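Local coordinates for trehalose-6-phosphate phosphatase-related protein (Thermoplasma acidophilum, PDB 1U02) that removes the phosphate from trehalose 6-phosphate to give free trehalose, using magnesium as cofactor within a haloacid dehalogenase (HAD) type phosphatase fold, at residues 6-11 / 53-58; 23-28 / 214-219; 32-37 / 221-226; 174-179 / 185-190; 42-47 / 159-164. One frame throughout, in Å; residues are numbered along the deposited sequence.

The five contacts illustrate how chemistry follows depth in a fold. Interactions 1, 4 and 5 are buried and lie round three neighbouring parallel strands, 40-44, 3-7 and 174-178, two of which, 3-7 and 174-178, lead into the magnesium ligands; interactions 1 and 4 share the ion. Their cross-segment touch is largely carbon against carbon or backbone, while the polar ends serve metal and carboxylate. Interactions 2 and 3 are partly buried and join the same two helices, 26-38 and 212-229, the centres of the two contacts lying about 11 Å apart. There charge takes over: a weak salt bridge to the residue that caps one helix in interaction 2, and a glutamate tied through water in interaction 3.

Interaction 1 of 5, residues 6-11 / 53-58; sequences LDYDGT and SRFLPL. With MG (magnesium ion), chain B; NA (sodium ion), chain C.
One residue before Y8, the tyrosine that meets F55, a carboxylate oxygen is gripped twice: D7 OD2 binds the magnesium ion at 2.1 Å and accepts a hydrogen bond from T11 OG1 at 2.7 Å. The threonine uses the anti lone pair of OD2, which helps to fix the rotation of the carboxylate. The backbone O of D9 is a second ligand of the metal (2.0 Å), and three waters and D179 complete the set. This is the DxDxT loop of HAD phosphatases, in which D7 is, by similarity, the nucleophile. D9 turns its side chain elsewhere: OD1 meets a sodium ion shared with P14 and S22, and OD2 pairs with R47. Between the two aspartates, Y8, which probably helps bind substrate as in relatives, carries the contact proper. Its CG stands anti to the backbone N (chi1 -168°), sending the ring to the end of helix 49-55. There Y8 OH lies 3.5 Å from F55 CB, while Y8 CE2 comes to 3.8 Å from F55 CD2. The two ring planes are almost parallel, 8° apart, yet slid so far that they barely overlap. The hydroxyl also bonds to the backbone O of S22. With an alanine here, S22 would probably lose that phenolic partner and a gap would open beside F55. Y23 meets the F55 ring edge-to-face, and L56 packs on helix 26-38. The contact thus joins the loop after strand 3-7 to the last turn of helix 49-55, with L6 reaching back to helices 26-38 and 212-229.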
# COMPACT_ATOMS: atom_id res chain seq x y z
N LEU A 6 -7.41 -4.27 4.52
CA LEU A 6 -6.44 -5.19 3.96
C LEU A 6 -5.36 -4.52 3.13
O LEU A 6 -5.66 -3.76 2.21
CB LEU A 6 -7.15 -6.22 3.07
CG LEU A 6 -8.32 -6.99 3.67
CD1 LEU A 6 -9.12 -7.69 2.57
CD2 LEU A 6 -7.80 -7.98 4.69
N ASP A 7 -4.10 -4.80 3.45
CA ASP A 7 -2.98 -4.29 2.68
C ASP A 7 -3.05 -5.08 1.38
O ASP A 7 -3.66 -6.16 1.35
CB ASP A 7 -1.66 -4.58 3.41
CG ASP A 7 -0.44 -4.31 2.54
OD1 ASP A 7 -0.29 -3.19 2.03
OD2 ASP A 7 0.39 -5.23 2.38
N TYR A 8 -2.45 -4.58 0.31
CA TYR A 8 -2.49 -5.27 -0.97
C TYR A 8 -1.22 -6.09 -1.26
O TYR A 8 -1.23 -7.32 -1.19
CB TYR A 8 -2.73 -4.26 -2.11
CG TYR A 8 -3.06 -4.89 -3.44
CD1 TYR A 8 -4.27 -5.56 -3.63
CD2 TYR A 8 -2.16 -4.85 -4.50
CE1 TYR A 8 -4.58 -6.17 -4.85
CE2 TYR A 8 -2.46 -5.47 -5.73
CZ TYR A 8 -3.67 -6.12 -5.89
OH TYR A 8 -3.97 -6.73 -7.09
N ASP A 9 -0.13 -5.40 -1.58
CA ASP A 9 1.12 -6.08 -1.90
C ASP A 9 1.70 -6.88 -0.73
O ASP A 9 1.89 -6.35 0.37
CB ASP A 9 2.15 -5.08 -2.40
CG ASP A 9 1.69 -4.39 -3.66
OD1 ASP A 9 1.52 -5.08 -4.69
OD2 ASP A 9 1.49 -3.16 -3.61
N GLY A 10 1.97 -8.15 -0.99
CA GLY A 10 2.52 -9.02 0.03
C GLY A 10 1.47 -9.53 1.00
O GLY A 10 1.79 -10.34 1.88
N THR A 11 0.24 -9.06 0.85
CA THR A 11 -0.85 -9.48 1.73
C THR A 11 -1.93 -10.24 0.96
O THR A 11 -2.30 -11.35 1.34
CB THR A 11 -1.45 -8.25 2.45
OG1 THR A 11 -0.43 -7.64 3.26
CG2 THR A 11 -2.62 -8.66 3.34
N SER A 53 -7.46 0.58 -8.54
CA SER A 53 -8.67 0.56 -9.35
C SER A 53 -8.55 -0.35 -10.57
O SER A 53 -9.52 -1.01 -10.95
CB SER A 53 -9.04 1.99 -9.79
OG SER A 53 -9.48 2.75 -8.68
N ARG A 54 -7.37 -0.40 -11.19
CA ARG A 54 -7.22 -1.30 -12.32
C ARG A 54 -6.79 -2.69 -11.87
O ARG A 54 -7.18 -3.69 -12.48
CB ARG A 54 -6.25 -0.74 -13.37
CG ARG A 54 -4.82 -0.50 -12.93
CD ARG A 54 -4.02 0.05 -14.13
NE ARG A 54 -2.60 0.24 -13.83
CZ ARG A 54 -2.06 1.39 -13.45
NH1 ARG A 54 -2.81 2.48 -13.33
NH2 ARG A 54 -0.76 1.46 -13.21
N PHE A 55 -6.01 -2.78 -10.79
CA PHE A 55 -5.58 -4.08 -10.27
C PHE A 55 -6.76 -4.88 -9.74
O PHE A 55 -6.87 -6.08 -9.97
CB PHE A 55 -4.60 -3.94 -9.10
CG PHE A 55 -3.20 -3.54 -9.49
CD1 PHE A 55 -2.70 -3.77 -10.77
CD2 PHE A 55 -2.36 -2.97 -8.53
CE1 PHE A 55 -1.37 -3.45 -11.09
CE2 PHE A 55 -1.03 -2.65 -8.84
CZ PHE A 55 -0.54 -2.89 -10.12
N LEU A 56 -7.63 -4.19 -9.01
CA LEU A 56 -8.79 -4.80 -8.36
C LEU A 56 -10.03 -3.96 -8.68
O LEU A 56 -10.53 -3.24 -7.81
CB LEU A 56 -8.55 -4.80 -6.85
CG LEU A 56 -9.43 -5.58 -5.89
CD1 LEU A 56 -9.14 -7.07 -6.06
CD2 LEU A 56 -9.14 -5.15 -4.44
N PRO A 57 -10.57 -4.09 -9.90
CA PRO A 57 -11.75 -3.31 -10.30
C PRO A 57 -13.08 -3.70 -9.66
O PRO A 57 -14.05 -4.02 -10.35
CB PRO A 57 -11.76 -3.46 -11.82
CG PRO A 57 -11.25 -4.86 -12.02
CD PRO A 57 -10.15 -5.02 -10.96
N LEU A 58 -13.12 -3.65 -8.33
CA LEU A 58 -14.32 -3.99 -7.57
C LEU A 58 -14.84 -2.77 -6.83
O LEU A 58 -14.12 -1.78 -6.65
CB LEU A 58 -14.02 -5.09 -6.55
CG LEU A 58 -13.48 -6.42 -7.08
CD1 LEU A 58 -13.10 -7.31 -5.91
CD2 LEU A 58 -14.54 -7.09 -7.95
MG MG B . 2.39 -5.01 1.84
NA NA C . 3.03 -7.04 -5.67
O HOH W 1 2.10 -3.45 0.49
O HOH W 2 4.36 -5.15 1.33
O HOH W 3 2.64 -3.46 3.26
O HOH W 4 5.52 -6.59 -5.76

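Interaction 2 of 5, residues 23-28 / 214-219; sequences YADAGL and EMRKIL
R216 reaches across from helix 212-229 to D25, the N-cap residue of helix 26-38, so that a salt bridge is built onto a helix cap. The carboxylate meets NH1 through both oxygens, weakly in each case: R216 NH1 to D25 OD2 is 3.3 Å but nearly straight at 172°, while D25 OD1, at 3.2 Å, is met at a bent angle. Carboxylate and guanidinium planes stand 88° apart, and OD2 lies in the plane of the guanidinium, at its edge. The capping bond itself is firmer, L28 N giving its hydrogen to D25 OD1 at 2.9 Å. D25 holds CG between its backbone N and carbonyl carbon (chi1 56°), which turns the carboxylate back over the first turn of the helix. R216 has another polar tie, from NE to the backbone O of L12. Beyond the charges comes packing: L28 lays its CB over the centre of one guanidinium face, the two side chains crossing at about a right angle, and L28 CD2 reaches NH2. A single water closes the arrangement at the guanidinium edge, accepting from R216 NH2 at 3.0 Å and from D25 N at 2.8 Å.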
# COMPACT_ATOMS: atom_id res chain seq x y z
N TYR A 23 -1.82 -7.42 -10.97
CA TYR A 23 -3.27 -7.40 -11.13
C TYR A 23 -3.84 -8.59 -10.38
O TYR A 23 -3.22 -9.65 -10.31
CB TYR A 23 -3.63 -7.49 -12.60
CG TYR A 23 -3.42 -6.20 -13.34
CD1 TYR A 23 -4.51 -5.43 -13.75
CD2 TYR A 23 -2.14 -5.73 -13.60
CE1 TYR A 23 -4.32 -4.23 -14.42
CE2 TYR A 23 -1.94 -4.52 -14.26
CZ TYR A 23 -3.04 -3.78 -14.67
OH TYR A 23 -2.86 -2.60 -15.35
N ALA A 24 -5.04 -8.42 -9.81
CA ALA A 24 -5.68 -9.50 -9.07
C ALA A 24 -6.17 -10.59 -10.01
O ALA A 24 -6.76 -10.29 -11.06
CB ALA A 24 -6.85 -8.94 -8.27
N ASP A 25 -5.91 -11.85 -9.67
CA ASP A 25 -6.38 -12.96 -10.50
C ASP A 25 -7.84 -13.24 -10.15
O ASP A 25 -8.36 -12.70 -9.18
CB ASP A 25 -5.53 -14.22 -10.30
CG ASP A 25 -5.46 -14.69 -8.86
OD1 ASP A 25 -6.41 -14.43 -8.08
OD2 ASP A 25 -4.46 -15.34 -8.49
N ALA A 26 -8.50 -14.07 -10.96
CA ALA A 26 -9.90 -14.41 -10.74
C ALA A 26 -10.19 -14.87 -9.32
O ALA A 26 -11.24 -14.54 -8.76
CB ALA A 26 -10.33 -15.50 -11.74
N GLY A 27 -9.27 -15.63 -8.73
CA GLY A 27 -9.48 -16.11 -7.37
C GLY A 27 -9.63 -14.98 -6.37
O GLY A 27 -10.53 -15.00 -5.52
N LEU A 28 -8.75 -13.99 -6.46
CA LEU A 28 -8.80 -12.86 -5.54
C LEU A 28 -10.04 -12.01 -5.83
O LEU A 28 -10.68 -11.51 -4.90
CB LEU A 28 -7.53 -12.01 -5.67
CG LEU A 28 -7.45 -10.78 -4.75
CD1 LEU A 28 -7.67 -11.20 -3.30
CD2 LEU A 28 -6.10 -10.08 -4.91
N GLU A 214 -2.29 -18.15 2.39
CA GLU A 214 -2.96 -18.47 3.64
C GLU A 214 -3.90 -17.31 4.01
O GLU A 214 -5.00 -17.52 4.52
CB GLU A 214 -1.94 -18.68 4.77
CG GLU A 214 -2.49 -19.49 5.94
CD GLU A 214 -1.50 -19.59 7.11
OE1 GLU A 214 -0.28 -19.69 6.85
OE2 GLU A 214 -1.95 -19.60 8.27
N MSE A 215 -3.45 -16.09 3.74
CA MSE A 215 -4.27 -14.92 4.03
C MSE A 215 -5.59 -15.02 3.27
O MSE A 215 -6.66 -14.74 3.82
CB MSE A 215 -3.53 -13.64 3.61
CG MSE A 215 -4.27 -12.36 3.92
SE MSE A 215 -4.47 -12.02 5.84
CE MSE A 215 -6.37 -12.11 5.94
N ARG A 216 -5.52 -15.40 2.00
CA ARG A 216 -6.72 -15.53 1.19
C ARG A 216 -7.64 -16.61 1.77
O ARG A 216 -8.87 -16.48 1.73
CB ARG A 216 -6.37 -15.91 -0.25
CG ARG A 216 -5.70 -14.79 -1.03
CD ARG A 216 -5.59 -15.16 -2.50
NE ARG A 216 -4.92 -14.12 -3.27
CZ ARG A 216 -4.75 -14.17 -4.59
NH1 ARG A 216 -5.19 -15.22 -5.26
NH2 ARG A 216 -4.13 -13.19 -5.23
N LYS A 217 -7.03 -17.66 2.30
CA LYS A 217 -7.78 -18.78 2.87
C LYS A 217 -8.56 -18.32 4.09
O LYS A 217 -9.69 -18.76 4.31
CB LYS A 217 -6.82 -19.91 3.25
CG LYS A 217 -7.50 -21.23 3.49
CD LYS A 217 -6.48 -22.34 3.73
CE LYS A 217 -7.16 -23.70 3.82
NZ LYS A 217 -6.18 -24.80 4.01
N ILE A 218 -7.96 -17.45 4.89
CA ILE A 218 -8.63 -16.93 6.08
C ILE A 218 -9.83 -16.08 5.67
O ILE A 218 -10.91 -16.18 6.26
CB ILE A 218 -7.66 -16.09 6.94
CG1 ILE A 218 -6.70 -17.01 7.69
CG2 ILE A 218 -8.43 -15.21 7.91
CD1 ILE A 218 -7.38 -17.93 8.68
N LEU A 219 -9.64 -15.26 4.63
CA LEU A 219 -10.72 -14.41 4.14
C LEU A 219 -11.83 -15.29 3.56
O LEU A 219 -13.02 -15.01 3.72
CB LEU A 219 -10.20 -13.45 3.06
CG LEU A 219 -9.13 -12.44 3.48
CD1 LEU A 219 -8.75 -11.57 2.29
CD2 LEU A 219 -9.65 -11.58 4.61
O HOH W 5 -3.64 -12.39 -8.07

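Interaction 3 of 5, residues 32-37 / 221-226; sequences ISDLKE and FIEMLG
E223 and D34 meet between two helices, and the glutamate shows how an acidic group can be settled beside another acid. From CB the chain sets off with CG trans to the main-chain nitrogen (chi1 164°), then bends at chi2, which brings the carboxylate up against D34. CG lies 4.0 Å from D34 CB, and CD draws closer, to 3.7 Å from the same carbon. At the tip the two oxygens part company. E223 OE1 comes 3.4 Å from the backbone O of D34; both are acceptors, so this is proximity without a bond. E223 OE2 takes a hydrogen from a water at 2.9 Å, and that water also donates to D34 O, bridging the helices. The same OE2 pairs with R38, whose charge would probably offset the nearness of D34, its OD2 being 4.7 Å from E223 OE2. The D34 carbonyl is kept busy as well, accepting from E37 N within its own helix. L35 and I222 pack on the sheet: L35 on I4 and L6 of strand 3-7 and on T41 of strand 40-44, I222 on I175 of strand 174-178, which places helices 26-38 and 212-229 side by side over these strands.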
# COMPACT_ATOMS: atom_id res chain seq x y z
N ILE A 32 -12.70 -11.17 -2.76
CA ILE A 32 -12.99 -9.81 -2.32
C ILE A 32 -14.40 -9.41 -2.71
O ILE A 32 -15.08 -8.70 -1.96
CB ILE A 32 -11.95 -8.81 -2.91
CG1 ILE A 32 -10.55 -9.19 -2.41
CG2 ILE A 32 -12.27 -7.40 -2.47
CD1 ILE A 32 -10.41 -9.18 -0.90
N SER A 33 -14.84 -9.87 -3.88
CA SER A 33 -16.19 -9.59 -4.35
C SER A 33 -17.19 -10.08 -3.30
O SER A 33 -18.12 -9.36 -2.93
CB SER A 33 -16.45 -10.30 -5.68
OG SER A 33 -17.80 -10.14 -6.10
N ASP A 34 -16.98 -11.30 -2.81
CA ASP A 34 -17.85 -11.87 -1.79
C ASP A 34 -17.72 -11.13 -0.47
O ASP A 34 -18.71 -10.75 0.14
CB ASP A 34 -17.52 -13.35 -1.55
CG ASP A 34 -17.92 -14.24 -2.71
OD1 ASP A 34 -18.66 -13.77 -3.59
OD2 ASP A 34 -17.50 -15.41 -2.72
N LEU A 35 -16.48 -10.94 -0.03
CA LEU A 35 -16.21 -10.27 1.23
C LEU A 35 -16.84 -8.88 1.36
O LEU A 35 -17.40 -8.56 2.41
CB LEU A 35 -14.69 -10.17 1.42
CG LEU A 35 -14.19 -9.68 2.78
CD1 LEU A 35 -14.49 -10.73 3.85
CD2 LEU A 35 -12.69 -9.42 2.70
N LYS A 36 -16.75 -8.07 0.32
CA LYS A 36 -17.30 -6.71 0.37
C LYS A 36 -18.82 -6.68 0.50
O LYS A 36 -19.39 -5.65 0.85
CB LYS A 36 -16.85 -5.90 -0.86
CG LYS A 36 -17.47 -6.32 -2.19
CD LYS A 36 -18.66 -5.44 -2.56
CE LYS A 36 -19.08 -5.62 -4.01
NZ LYS A 36 -19.46 -7.03 -4.33
N GLU A 37 -19.46 -7.80 0.23
CA GLU A 37 -20.91 -7.89 0.35
C GLU A 37 -21.30 -8.03 1.82
O GLU A 37 -22.40 -7.63 2.21
CB GLU A 37 -21.43 -9.11 -0.42
CG GLU A 37 -21.36 -8.97 -1.92
CD GLU A 37 -22.32 -7.92 -2.44
OE1 GLU A 37 -23.53 -8.06 -2.20
OE2 GLU A 37 -21.85 -6.95 -3.08
N PHE A 221 -12.58 -18.25 4.53
CA PHE A 221 -13.28 -18.82 5.67
C PHE A 221 -14.26 -17.83 6.31
O PHE A 221 -15.39 -18.19 6.63
CB PHE A 221 -12.27 -19.29 6.72
CG PHE A 221 -12.88 -20.09 7.82
CD1 PHE A 221 -13.40 -21.36 7.58
CD2 PHE A 221 -12.96 -19.57 9.12
CE1 PHE A 221 -13.99 -22.11 8.60
CE2 PHE A 221 -13.55 -20.30 10.15
CZ PHE A 221 -14.06 -21.57 9.89
N ILE A 222 -13.81 -16.60 6.52
CA ILE A 222 -14.67 -15.59 7.13
C ILE A 222 -15.95 -15.44 6.31
O ILE A 222 -17.03 -15.23 6.87
CB ILE A 222 -13.95 -14.23 7.21
CG1 ILE A 222 -12.69 -14.36 8.07
CG2 ILE A 222 -14.87 -13.19 7.84
CD1 ILE A 222 -11.85 -13.11 8.10
N GLU A 223 -15.82 -15.55 5.00
CA GLU A 223 -16.96 -15.45 4.10
C GLU A 223 -17.95 -16.58 4.37
O GLU A 223 -19.15 -16.35 4.53
CB GLU A 223 -16.50 -15.52 2.64
CG GLU A 223 -17.59 -15.81 1.61
CD GLU A 223 -18.69 -14.77 1.63
OE1 GLU A 223 -18.40 -13.60 1.94
OE2 GLU A 223 -19.85 -15.12 1.31
N MSE A 224 -17.44 -17.81 4.43
CA MSE A 224 -18.28 -18.98 4.68
C MSE A 224 -19.00 -18.85 6.02
O MSE A 224 -20.12 -19.34 6.19
CB MSE A 224 -17.44 -20.26 4.67
CG MSE A 224 -16.61 -20.44 3.42
SE MSE A 224 -15.88 -22.22 3.25
CE MSE A 224 -16.74 -22.73 1.60
N LEU A 225 -18.35 -18.18 6.97
CA LEU A 225 -18.94 -17.96 8.29
C LEU A 225 -20.20 -17.11 8.15
O LEU A 225 -21.22 -17.39 8.79
CB LEU A 225 -17.95 -17.26 9.21
CG LEU A 225 -16.74 -18.08 9.68
CD1 LEU A 225 -15.79 -17.19 10.47
CD2 LEU A 225 -17.21 -19.25 10.54
N GLY A 226 -20.12 -16.07 7.32
CA GLY A 226 -21.26 -15.20 7.12
C GLY A 226 -22.41 -15.90 6.43
O GLY A 226 -23.58 -15.63 6.71
O HOH W 6 -20.83 -12.69 -0.04

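Interaction 4 of 5, residues 174-179 / 185-190. With MG (magnesium ion), chain B.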
# COMPACT_ATOMS: atom_id res chain seq x y z
N ALA A 174 -12.66 -4.07 14.18
CA ALA A 174 -12.12 -4.22 12.85
C ALA A 174 -11.03 -5.27 12.74
O ALA A 174 -10.46 -5.71 13.74
CB ALA A 174 -11.58 -2.88 12.35
N ILE A 175 -10.77 -5.68 11.51
CA ILE A 175 -9.73 -6.64 11.20
C ILE A 175 -8.73 -5.83 10.38
O ILE A 175 -9.12 -5.04 9.52
CB ILE A 175 -10.26 -7.81 10.34
CG1 ILE A 175 -11.25 -8.65 11.16
CG2 ILE A 175 -9.10 -8.68 9.87
CD1 ILE A 175 -11.90 -9.79 10.38
N ILE A 176 -7.44 -5.99 10.68
CA ILE A 176 -6.40 -5.28 9.95
C ILE A 176 -5.29 -6.27 9.61
O ILE A 176 -4.71 -6.89 10.50
CB ILE A 176 -5.82 -4.11 10.80
CG1 ILE A 176 -6.95 -3.16 11.20
CG2 ILE A 176 -4.76 -3.36 10.01
CD1 ILE A 176 -6.54 -2.08 12.20
N ALA A 177 -5.00 -6.40 8.32
CA ALA A 177 -3.98 -7.34 7.85
C ALA A 177 -2.90 -6.65 7.01
O ALA A 177 -3.20 -5.81 6.17
CB ALA A 177 -4.64 -8.44 7.04
N GLY A 178 -1.65 -7.03 7.25
CA GLY A 178 -0.54 -6.45 6.52
C GLY A 178 0.70 -7.32 6.63
O GLY A 178 0.73 -8.24 7.45
N ASP A 179 1.73 -7.02 5.83
CA ASP A 179 2.95 -7.83 5.82
C ASP A 179 4.28 -7.17 6.19
O ASP A 179 5.26 -7.87 6.40
CB ASP A 179 3.11 -8.46 4.44
CG ASP A 179 3.40 -7.42 3.37
OD1 ASP A 179 2.59 -6.49 3.21
OD2 ASP A 179 4.44 -7.53 2.69
N ALA A 185 3.24 -1.03 12.18
CA ALA A 185 2.98 0.24 12.83
C ALA A 185 1.47 0.46 12.92
O ALA A 185 0.95 0.96 13.92
CB ALA A 185 3.63 1.38 12.05
N ALA A 186 0.76 0.06 11.87
CA ALA A 186 -0.69 0.21 11.84
C ALA A 186 -1.33 -0.63 12.95
O ALA A 186 -2.32 -0.22 13.54
CB ALA A 186 -1.24 -0.21 10.48
N PHE A 187 -0.76 -1.81 13.23
CA PHE A 187 -1.29 -2.66 14.29
C PHE A 187 -1.14 -1.93 15.62
O PHE A 187 -2.05 -1.91 16.45
CB PHE A 187 -0.52 -3.99 14.39
CG PHE A 187 -0.46 -4.78 13.11
CD1 PHE A 187 -1.54 -4.81 12.22
CD2 PHE A 187 0.66 -5.55 12.81
CE1 PHE A 187 -1.50 -5.59 11.06
CE2 PHE A 187 0.72 -6.34 11.66
CZ PHE A 187 -0.37 -6.36 10.78
N GLU A 188 0.03 -1.32 15.81
CA GLU A 188 0.36 -0.57 17.02
C GLU A 188 -0.63 0.57 17.26
O GLU A 188 -1.03 0.82 18.40
CB GLU A 188 1.79 -0.02 16.90
CG GLU A 188 2.40 0.55 18.18
CD GLU A 188 1.85 1.91 18.56
OE1 GLU A 188 1.81 2.81 17.68
OE2 GLU A 188 1.48 2.10 19.74
N ALA A 189 -1.03 1.26 16.19
CA ALA A 189 -1.97 2.37 16.30
C ALA A 189 -3.42 1.90 16.38
O ALA A 189 -4.34 2.71 16.53
CB ALA A 189 -1.80 3.32 15.11
N ASN A 190 -3.62 0.59 16.27
CA ASN A 190 -4.96 -0.00 16.33
C ASN A 190 -4.86 -1.35 17.05
O ASN A 190 -5.48 -2.33 16.64
CB ASN A 190 -5.49 -0.23 14.91
CG ASN A 190 -5.71 1.06 14.14
OD1 ASN A 190 -6.73 1.74 14.32
ND2 ASN A 190 -4.75 1.42 13.30
MG MG B . 2.39 -5.01 1.84
O HOH W 2 4.36 -5.15 1.33
O HOH W 3 2.64 -3.46 3.26
O HOH W 1 2.10 -3.45 0.49
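The ring of F187 turns its edge to strand 174-178. Near the ring plane lie G178 N, 3.8 Å from CZ, and G178 O, 4.0 Å from the same atom, with the carbonyl carbon of A177 along that edge too. I176 O approaches F187 CE1 obliquely at 3.5 Å. Elsewhere the ring is packed by T195, T203 and A205. The amide of N190 is the second flat group: its ND2 donates to A186 O at 2.9 Å, a bond that folds the side chain back on the end of the helix, with the oxygen 9° out of the amide plane, and OD1 bonds to R169. I176 joins the two groups. Its CG1 is anti to the carbonyl carbon (chi1 -57°), which carries CD1 to N190 CB at 3.4 Å, while CG2 lies alongside F187 CE1 at 4.1 Å. Replacing F187 by an alanine is likely to open a gap beside I176 and the backbone at G178. Strand and helix 181-188 are the first two elements of a beta-alpha-beta unit that strand 194-198 completes. Just past G178, D179 binds the magnesium ion through OD1 at 2.0 Å, and its OD2 takes a hydrogen from a metal-bound water. The chemistry is thus divided: apolar and edge contacts seat the strand on its helix, and the strand's end presents a carboxylate to the metal shared with D7 and D9.

Interaction 5 of 5, residues 42-47 / 159-164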
# COMPACT_ATOMS: atom_id res chain seq x y z
N TYR A 42 -11.95 -2.22 3.10
CA TYR A 42 -11.01 -1.20 2.69
C TYR A 42 -9.68 -1.81 2.29
O TYR A 42 -9.13 -2.65 3.00
CB TYR A 42 -10.72 -0.23 3.85
CG TYR A 42 -11.80 0.78 4.13
CD1 TYR A 42 -11.71 2.08 3.63
CD2 TYR A 42 -12.88 0.46 4.94
CE1 TYR A 42 -12.67 3.03 3.93
CE2 TYR A 42 -13.86 1.41 5.24
CZ TYR A 42 -13.74 2.69 4.74
OH TYR A 42 -14.68 3.65 5.05
N ILE A 43 -9.16 -1.39 1.14
CA ILE A 43 -7.84 -1.82 0.72
C ILE A 43 -6.96 -0.68 1.23
O ILE A 43 -7.27 0.48 0.97
CB ILE A 43 -7.69 -1.89 -0.83
CG1 ILE A 43 -8.58 -2.99 -1.40
CG2 ILE A 43 -6.23 -2.15 -1.19
CD1 ILE A 43 -8.26 -4.38 -0.87
N VAL A 44 -5.91 -0.99 1.98
CA VAL A 44 -5.02 0.04 2.50
C VAL A 44 -3.66 -0.23 1.88
O VAL A 44 -3.06 -1.27 2.12
CB VAL A 44 -4.93 -0.02 4.04
CG1 VAL A 44 -4.05 1.11 4.55
CG2 VAL A 44 -6.32 0.08 4.64
N THR A 45 -3.16 0.73 1.12
CA THR A 45 -1.92 0.52 0.40
C THR A 45 -1.10 1.78 0.18
O THR A 45 -1.56 2.89 0.45
CB THR A 45 -2.28 -0.08 -0.98
OG1 THR A 45 -1.12 -0.22 -1.80
CG2 THR A 45 -3.29 0.84 -1.67
N GLY A 46 0.12 1.60 -0.33
CA GLY A 46 0.97 2.73 -0.63
C GLY A 46 0.77 3.05 -2.11
O GLY A 46 1.25 4.06 -2.62
N ARG A 47 0.05 2.16 -2.79
CA ARG A 47 -0.26 2.32 -4.21
C ARG A 47 -1.24 3.48 -4.38
O ARG A 47 -1.82 3.95 -3.41
CB ARG A 47 -0.93 1.06 -4.77
CG ARG A 47 -0.11 -0.21 -4.69
CD ARG A 47 0.80 -0.38 -5.90
NE ARG A 47 1.32 -1.74 -5.95
CZ ARG A 47 1.93 -2.28 -7.00
NH1 ARG A 47 2.11 -1.57 -8.11
NH2 ARG A 47 2.36 -3.53 -6.94
N VAL A 159 2.63 10.82 5.85
CA VAL A 159 1.65 9.76 5.60
C VAL A 159 1.81 8.63 6.61
O VAL A 159 2.93 8.29 6.99
CB VAL A 159 1.78 9.20 4.16
CG1 VAL A 159 1.46 10.30 3.16
CG2 VAL A 159 3.18 8.65 3.92
N ASN A 160 0.69 8.06 7.05
CA ASN A 160 0.71 7.00 8.05
C ASN A 160 -0.50 6.06 7.93
O ASN A 160 -1.64 6.48 8.18
CB ASN A 160 0.72 7.65 9.44
CG ASN A 160 0.96 6.66 10.56
OD1 ASN A 160 0.25 5.67 10.69
ND2 ASN A 160 1.95 6.94 11.39
N LYS A 161 -0.27 4.81 7.55
CA LYS A 161 -1.37 3.84 7.42
C LYS A 161 -2.19 3.74 8.70
O LYS A 161 -3.43 3.77 8.66
CB LYS A 161 -0.84 2.44 7.11
CG LYS A 161 -0.67 2.09 5.65
CD LYS A 161 -0.22 0.64 5.53
CE LYS A 161 -0.04 0.20 4.08
NZ LYS A 161 0.54 -1.17 4.01
N GLY A 162 -1.50 3.61 9.83
CA GLY A 162 -2.17 3.50 11.11
C GLY A 162 -3.15 4.62 11.41
O GLY A 162 -4.30 4.37 11.76
N SER A 163 -2.69 5.86 11.25
CA SER A 163 -3.52 7.03 11.51
C SER A 163 -4.74 7.06 10.59
O SER A 163 -5.86 7.36 11.03
CB SER A 163 -2.71 8.32 11.31
OG SER A 163 -1.58 8.33 12.17
N ALA A 164 -4.53 6.75 9.32
CA ALA A 164 -5.61 6.74 8.34
C ALA A 164 -6.66 5.70 8.72
O ALA A 164 -7.86 5.97 8.69
CB ALA A 164 -5.05 6.44 6.95
O HOH W 7 2.15 -0.53 1.14
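K161 lays its aliphatic chain across V44, and these two residues, with T45 in a lesser part, account for most of the buried surface. The lysine runs fully extended beyond CG, passing V44 obliquely. K161 CG meets V44 CG1 at 3.7 Å, and CD lies a little farther along the same methyl. With chi1 at -177°, that methyl lies opposite the V44 amide nitrogen and faces the helix. Farther out, K161 CE passes 3.9 Å from V44 O and 4.1 Å from T45 CA. The amino group goes on to the active site, where NZ forms salt bridges with D7 and D183; a weak hydrogen bond to T182 and a weakly held water, 3.4 Å from NZ, add to them. T45 directs its CB away from the helix. Its OG1 accepts from R47 N at 2.8 Å, an ST turn that shapes the loop leading to R47, whose guanidinium also pairs with E51. In the helical segment N160 caps helix 161-169, its OD1 accepting from S163 N at 3.0 Å from above the carbonyl plane. A threonine at a strand end and a lysine near the nucleophile are consistent with motifs II and III of the HAD superfamily. V44 also packs on I63 of strand 61-64 and I165 of helix 161-169, and strand 40-44 is hydrogen-bonded, in parallel, to strand 3-7, so the lysine's helix lies against the central sheet.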